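Long-range contacts in protein CT_858 (Chlamydia trachomatis, PDB 3DOR), which probably acts as a serine-type endopeptidase, being the protease CPAF that Chlamydia secretes: residues V346-Y350 / L439-I445; V388-S394 / V407-E413. All coordinates share one frame; numbering follows the deposited sequence.

Contact 1. Residues V346-Y350 / L439-I445; sequences VLYLY and LFGFEKI
Tyr350 reaches the turn at Leu439 and Phe442 through a bound water whose oxygen three groups grip. The water accepts from Tyr350 OH at 2.7 Å. It donates to Leu439 O at 2.9 Å and to Phe442 O at 2.6 Å. Leu439 O has a second donor, Phe442 N at 3.0 Å, which closes a type I' turn with Phe440 and Gly441 at its centre, both at positive phi. Glycine is at home in that backbone, whereas Phe440 is less usual there.

Around this polar knot the contact is apolar. Leu347 has CG beside its own backbone N (chi1 -68°), which brings its branches over one face of the Phe440 ring. Leu347 CD2 sits 3.8 Å from the Phe440 ring centroid and close to the ring normal, a CH-pi contact for which a branched aliphatic end is well suited. Val346 lies at the edge of the same ring, and its CG1 meets Leu439 CD1 at 4.0 Å. Tyr350 and Phe442 meet obliquely, their rings inclined by 32° and Tyr350 CD2 3.5 Å from Phe442 CD2. Ile445 CD1 approaches Tyr350 CD1 at 4.0 Å.

The contact thus seats the start of helix 346-354 against the turn leading into strand 444-445, which pairs with strand 361-368. Tyrosine suits position 350 because its ring joins the hydrophobic layer while its hydroxyl meets the water. With no direct hydrogen bond between the segments, this water supplies their polar link, giving Leu439 O a second donor and Phe442 O one, among largely buried residues.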
loop_
_atom_site.group_PDB
_atom_site.type_symbol
_atom_site.label_atom_id
_atom_site.label_comp_id
_atom_site.label_asym_id
_atom_site.label_seq_id
_atom_site.Cartn_x
_atom_site.Cartn_y
_atom_site.Cartn_z
ATOM N N VAL B 346 12.978 -3.256 -11.955
ATOM C CA VAL B 346 14.230 -2.756 -12.497
ATOM C C VAL B 346 15.459 -3.507 -11.948
ATOM O O VAL B 346 16.394 -3.827 -12.693
ATOM C CB VAL B 346 14.397 -1.241 -12.186
ATOM C CG1 VAL B 346 15.671 -0.719 -12.828
ATOM C CG2 VAL B 346 13.198 -0.456 -12.714
ATOM N N LEU B 347 15.466 -3.778 -10.648
ATOM C CA LEU B 347 16.604 -4.467 -10.045
ATOM C C LEU B 347 16.740 -5.888 -10.593
ATOM O O LEU B 347 17.855 -6.373 -10.807
ATOM C CB LEU B 347 16.472 -4.485 -8.517
ATOM C CG LEU B 347 16.594 -3.123 -7.802
ATOM C CD1 LEU B 347 16.147 -3.274 -6.353
ATOM C CD2 LEU B 347 18.032 -2.600 -7.879
ATOM N N TYR B 348 15.609 -6.547 -10.825
ATOM C CA TYR B 348 15.612 -7.904 -11.368
ATOM C C TYR B 348 16.103 -7.864 -12.817
ATOM O O TYR B 348 16.874 -8.718 -13.254
ATOM C CB TYR B 348 14.210 -8.493 -11.305
ATOM C CG TYR B 348 14.079 -9.849 -11.970
ATOM C CD1 TYR B 348 14.720 -10.976 -11.442
ATOM C CD2 TYR B 348 13.281 -10.011 -13.104
ATOM C CE1 TYR B 348 14.559 -12.236 -12.026
ATOM C CE2 TYR B 348 13.111 -11.262 -13.698
ATOM C CZ TYR B 348 13.749 -12.372 -13.151
ATOM O OH TYR B 348 13.547 -13.615 -13.702
ATOM N N LEU B 349 15.634 -6.861 -13.557
ATOM C CA LEU B 349 16.043 -6.654 -14.940
ATOM C C LEU B 349 17.565 -6.503 -14.939
ATOM O O LEU B 349 18.257 -7.087 -15.775
ATOM C CB LEU B 349 15.381 -5.379 -15.493
ATOM C CG LEU B 349 15.789 -4.726 -16.834
ATOM C CD1 LEU B 349 17.083 -4.023 -16.658
ATOM C CD2 LEU B 349 15.899 -5.752 -17.955
ATOM N N TYR B 350 18.082 -5.732 -13.983
ATOM C CA TYR B 350 19.524 -5.502 -13.874
ATOM C C TYR B 350 20.288 -6.783 -13.551
ATOM O O TYR B 350 21.397 -6.981 -14.032
ATOM C CB TYR B 350 19.826 -4.440 -12.800
ATOM C CG TYR B 350 19.499 -3.014 -13.207
ATOM C CD1 TYR B 350 18.904 -2.731 -14.440
ATOM C CD2 TYR B 350 19.787 -1.944 -12.358
ATOM C CE1 TYR B 350 18.601 -1.419 -14.820
ATOM C CE2 TYR B 350 19.492 -0.635 -12.724
ATOM C CZ TYR B 350 18.897 -0.379 -13.955
ATOM O OH TYR B 350 18.596 0.914 -14.305
ATOM N N LEU B 439 18.524 5.296 -12.051
ATOM C CA LEU B 439 17.727 4.677 -11.005
ATOM C C LEU B 439 18.690 3.989 -10.047
ATOM O O LEU B 439 19.687 3.409 -10.479
ATOM C CB LEU B 439 16.746 3.672 -11.611
ATOM C CG LEU B 439 15.764 4.286 -12.613
ATOM C CD1 LEU B 439 14.835 3.209 -13.198
ATOM C CD2 LEU B 439 14.953 5.353 -11.906
ATOM N N PHE B 440 18.398 4.084 -8.751
ATOM C CA PHE B 440 19.236 3.499 -7.706
ATOM C C PHE B 440 20.676 3.980 -7.821
ATOM O O PHE B 440 21.565 3.468 -7.141
ATOM C CB PHE B 440 19.209 1.967 -7.769
ATOM C CG PHE B 440 17.839 1.371 -7.570
ATOM C CD1 PHE B 440 17.091 0.933 -8.656
ATOM C CD2 PHE B 440 17.296 1.263 -6.297
ATOM C CE1 PHE B 440 15.823 0.398 -8.481
ATOM C CE2 PHE B 440 16.023 0.729 -6.106
ATOM C CZ PHE B 440 15.286 0.296 -7.203
ATOM N N GLY B 441 20.903 4.965 -8.684
ATOM C CA GLY B 441 22.245 5.486 -8.869
ATOM C C GLY B 441 23.159 4.629 -9.735
ATOM O O GLY B 441 24.291 5.020 -9.984
ATOM N N PHE B 442 22.681 3.471 -10.196
ATOM C CA PHE B 442 23.492 2.581 -11.037
ATOM C C PHE B 442 23.797 3.193 -12.407
ATOM O O PHE B 442 22.937 3.243 -13.295
ATOM C CB PHE B 442 22.786 1.234 -11.253
ATOM C CG PHE B 442 22.622 0.411 -10.000
ATOM C CD1 PHE B 442 22.725 0.995 -8.742
ATOM C CD2 PHE B 442 22.305 -0.945 -10.084
ATOM C CE1 PHE B 442 22.512 0.247 -7.581
ATOM C CE2 PHE B 442 22.088 -1.704 -8.931
ATOM C CZ PHE B 442 22.191 -1.107 -7.674
ATOM N N GLU B 443 25.030 3.649 -12.578
ATOM C CA GLU B 443 25.452 4.246 -13.834
ATOM C C GLU B 443 25.586 3.167 -14.888
ATOM O O GLU B 443 25.361 3.396 -16.081
ATOM C CB GLU B 443 26.794 4.933 -13.649
ATOM C CG GLU B 443 26.732 6.050 -12.642
ATOM C CD GLU B 443 27.234 7.351 -13.212
ATOM O OE1 GLU B 443 28.449 7.432 -13.499
ATOM O OE2 GLU B 443 26.413 8.284 -13.377
ATOM N N LYS B 444 25.958 1.977 -14.445
ATOM C CA LYS B 444 26.126 0.890 -15.383
ATOM C C LYS B 444 25.942 -0.447 -14.716
ATOM O O LYS B 444 26.021 -0.569 -13.493
ATOM C CB LYS B 444 27.515 0.959 -16.030
ATOM C CG LYS B 444 28.663 0.949 -15.036
ATOM C CD LYS B 444 30.012 1.162 -15.721
ATOM C CE LYS B 444 30.115 2.536 -16.353
ATOM N NZ LYS B 444 31.497 2.833 -16.844
ATOM N N ILE B 445 25.656 -1.439 -15.541
ATOM C CA ILE B 445 25.503 -2.791 -15.069
ATOM C C ILE B 445 26.891 -3.385 -15.046
ATOM O O ILE B 445 27.648 -3.265 -16.009
ATOM C CB ILE B 445 24.600 -3.609 -16.006
ATOM C CG1 ILE B 445 23.146 -3.445 -15.555
ATOM C CG2 ILE B 445 25.020 -5.068 -15.992
ATOM C CD1 ILE B 445 22.182 -3.371 -16.668
HETATM O O HOH W 1 20.394 2.695 -13.234
#

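Contact 2. Residues V388-S394 / V407-E413; sequences VDTNVES and VDLQVAE
Asn391 and Leu409 bring together the starts of two helices, 391-398 and 409-428, each with its own N-cap residue. Capping is the first kind of interaction. Thr390 caps its own helix conventionally, OG1 accepting from Glu393 N at 3.1 Å. Asp408 holds the equivalent place on the second helix, but its side chain makes no capping bond. From the neighbouring segment, Asn391 OD1 accepts from the N-H of the first helical residue, Leu409 N, at 3.0 Å, in its carbonyl plane but with a bent N-H...O angle of 138°. A water also donates to Asn391 OD1 and accepts a long bond of 3.3 Å from Gln410 N, extending the link by one residue. An amide oxygen suits this place, since it can take both donors, probably without adding a further negative charge beside Asp408. The Asp408 carboxylate lies alongside the amide, planes 18° apart, and its OD2 comes within 3.2 Å of Asn391 OD1; these are two acceptors and form no bond.

Bonds inside 388-394 stiffen its side of the contact. Glu393 OE2 folds back to take Asp389 N at 2.8 Å with its anti lone pair. Ser394 OG, swung beside its own backbone N (chi1 -58°), donates to Thr390 O at 2.9 Å. Ser394 N reaches that carbonyl from the opposite face. Serine's small hydroxymethyl thereby turns a polar atom inward and still fits against Leu409 CA and Ala412 CB.

Among apolar contacts, Val388 CG1 touches Ala412 CB at 3.9 Å, alanine letting the segments come close, and also meets Leu409 CD2. Separately, Leu409 lies across the backbone of 389-390 in a tight van der Waals contact of methyl with backbone oxygen, Leu409 CD1 standing 3.1 Å from Asp389 O.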
loop_
_atom_site.group_PDB
_atom_site.type_symbol
_atom_site.label_atom_id
_atom_site.label_comp_id
_atom_site.label_asym_id
_atom_site.label_seq_id
_atom_site.Cartn_x
_atom_site.Cartn_y
_atom_site.Cartn_z
ATOM N N VAL B 388 29.169 2.508 5.498
ATOM C CA VAL B 388 29.557 1.376 4.672
ATOM C C VAL B 388 30.778 1.780 3.861
ATOM O O VAL B 388 30.698 2.683 3.026
ATOM C CB VAL B 388 28.412 0.960 3.722
ATOM C CG1 VAL B 388 28.903 -0.066 2.713
ATOM C CG2 VAL B 388 27.271 0.380 4.528
ATOM N N ASP B 389 31.906 1.121 4.119
ATOM C CA ASP B 389 33.154 1.413 3.411
ATOM C C ASP B 389 33.749 0.160 2.774
ATOM O O ASP B 389 34.790 0.236 2.124
ATOM C CB ASP B 389 34.218 1.993 4.359
ATOM C CG ASP B 389 33.631 2.842 5.462
ATOM O OD1 ASP B 389 32.840 3.760 5.156
ATOM O OD2 ASP B 389 33.974 2.594 6.642
ATOM N N THR B 390 33.106 -0.987 2.969
ATOM C CA THR B 390 33.620 -2.239 2.412
ATOM C C THR B 390 32.525 -3.107 1.795
ATOM O O THR B 390 31.326 -2.865 1.995
ATOM C CB THR B 390 34.308 -3.081 3.495
ATOM O OG1 THR B 390 33.315 -3.614 4.379
ATOM C CG2 THR B 390 35.277 -2.226 4.311
ATOM N N ASN B 391 32.948 -4.133 1.057
ATOM C CA ASN B 391 32.009 -5.045 0.433
ATOM C C ASN B 391 31.170 -5.773 1.475
ATOM O O ASN B 391 29.947 -5.829 1.359
ATOM C CB ASN B 391 32.738 -6.075 -0.435
ATOM C CG ASN B 391 33.364 -5.461 -1.670
ATOM O OD1 ASN B 391 32.773 -4.592 -2.313
ATOM N ND2 ASN B 391 34.561 -5.922 -2.019
ATOM N N VAL B 392 31.821 -6.341 2.488
ATOM C CA VAL B 392 31.093 -7.074 3.522
ATOM C C VAL B 392 30.063 -6.157 4.169
ATOM O O VAL B 392 28.949 -6.575 4.479
ATOM C CB VAL B 392 32.042 -7.621 4.616
ATOM C CG1 VAL B 392 31.245 -8.415 5.639
ATOM C CG2 VAL B 392 33.107 -8.502 3.991
ATOM N N GLU B 393 30.444 -4.902 4.367
ATOM C CA GLU B 393 29.557 -3.906 4.963
ATOM C C GLU B 393 28.340 -3.691 4.065
ATOM O O GLU B 393 27.209 -3.615 4.535
ATOM C CB GLU B 393 30.313 -2.589 5.136
ATOM C CG GLU B 393 30.422 -2.123 6.569
ATOM C CD GLU B 393 31.816 -1.645 6.918
ATOM O OE1 GLU B 393 32.424 -2.237 7.833
ATOM O OE2 GLU B 393 32.309 -0.685 6.285
ATOM N N SER B 394 28.583 -3.597 2.764
ATOM C CA SER B 394 27.514 -3.409 1.797
ATOM C C SER B 394 26.540 -4.588 1.847
ATOM O O SER B 394 25.324 -4.405 1.905
ATOM C CB SER B 394 28.102 -3.286 0.392
ATOM O OG SER B 394 29.015 -2.206 0.329
ATOM N N VAL B 407 25.398 -7.453 -4.736
ATOM C CA VAL B 407 25.713 -6.273 -3.934
ATOM C C VAL B 407 27.220 -6.105 -3.748
ATOM O O VAL B 407 27.935 -7.053 -3.418
ATOM C CB VAL B 407 25.007 -6.309 -2.554
ATOM C CG1 VAL B 407 25.571 -5.220 -1.633
ATOM C CG2 VAL B 407 23.503 -6.088 -2.749
ATOM N N ASP B 408 27.664 -4.870 -3.955
ATOM C CA ASP B 408 29.068 -4.466 -3.889
ATOM C C ASP B 408 29.219 -3.148 -3.148
ATOM O O ASP B 408 28.236 -2.522 -2.784
ATOM C CB ASP B 408 29.578 -4.232 -5.316
ATOM C CG ASP B 408 30.737 -5.097 -5.652
ATOM O OD1 ASP B 408 31.235 -5.006 -6.794
ATOM O OD2 ASP B 408 31.148 -5.871 -4.764
ATOM N N LEU B 409 30.463 -2.723 -2.955
ATOM C CA LEU B 409 30.722 -1.434 -2.332
ATOM C C LEU B 409 30.312 -0.456 -3.444
ATOM O O LEU B 409 29.780 0.624 -3.190
ATOM C CB LEU B 409 32.215 -1.266 -2.029
ATOM C CG LEU B 409 32.650 -0.607 -0.711
ATOM C CD1 LEU B 409 34.042 -0.026 -0.909
ATOM C CD2 LEU B 409 31.679 0.487 -0.279
ATOM N N GLN B 410 30.569 -0.866 -4.683
ATOM C CA GLN B 410 30.226 -0.068 -5.858
ATOM C C GLN B 410 28.732 0.221 -5.844
ATOM O O GLN B 410 28.292 1.329 -6.146
ATOM C CB GLN B 410 30.598 -0.823 -7.140
ATOM C CG GLN B 410 30.160 -0.128 -8.434
ATOM C CD GLN B 410 30.612 1.330 -8.513
ATOM O OE1 GLN B 410 30.088 2.203 -7.809
ATOM N NE2 GLN B 410 31.593 1.597 -9.369
ATOM N N VAL B 411 27.958 -0.791 -5.478
ATOM C CA VAL B 411 26.516 -0.659 -5.404
ATOM C C VAL B 411 26.155 0.317 -4.289
ATOM O O VAL B 411 25.318 1.206 -4.485
ATOM C CB VAL B 411 25.855 -2.040 -5.167
ATOM C CG1 VAL B 411 24.392 -1.878 -4.804
ATOM C CG2 VAL B 411 25.994 -2.891 -6.434
ATOM N N ALA B 412 26.794 0.166 -3.132
ATOM C CA ALA B 412 26.532 1.058 -2.003
ATOM C C ALA B 412 26.866 2.489 -2.411
ATOM O O ALA B 412 26.108 3.410 -2.130
ATOM C CB ALA B 412 27.364 0.643 -0.784
ATOM N N GLU B 413 27.995 2.669 -3.091
ATOM C CA GLU B 413 28.400 3.992 -3.538
ATOM C C GLU B 413 27.418 4.571 -4.551
ATOM O O GLU B 413 27.187 5.778 -4.566
ATOM C CB GLU B 413 29.808 3.947 -4.136
ATOM C CG GLU B 413 30.897 3.684 -3.100
ATOM C CD GLU B 413 30.837 4.673 -1.941
ATOM O OE1 GLU B 413 30.738 5.889 -2.211
ATOM O OE2 GLU B 413 30.888 4.246 -0.765
HETATM O O HOH W 2 32.978 -3.034 -5.070
#

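Overall arrangement
Contacts 1 and 2 have centres about 15 Å apart and lie on the same side of the chain's centre, contact 2 being the more peripheral: its centre is about 32 Å from that point, against about 18 Å for contact 1. Both segments of contact 2 fall, in sequence, between the two of contact 1. Helix 409-428 is the bridge. Its first turn belongs to contact 2, yet Val411 CG1 packs on Phe442 CZ of contact 1 at 3.7 Å, and Leu415 of the same helix meets Phe440. Contact 1 therefore ties this helical excursion back to helix 346-354, while contact 2 joins the starts of helices 391-398 and 409-428.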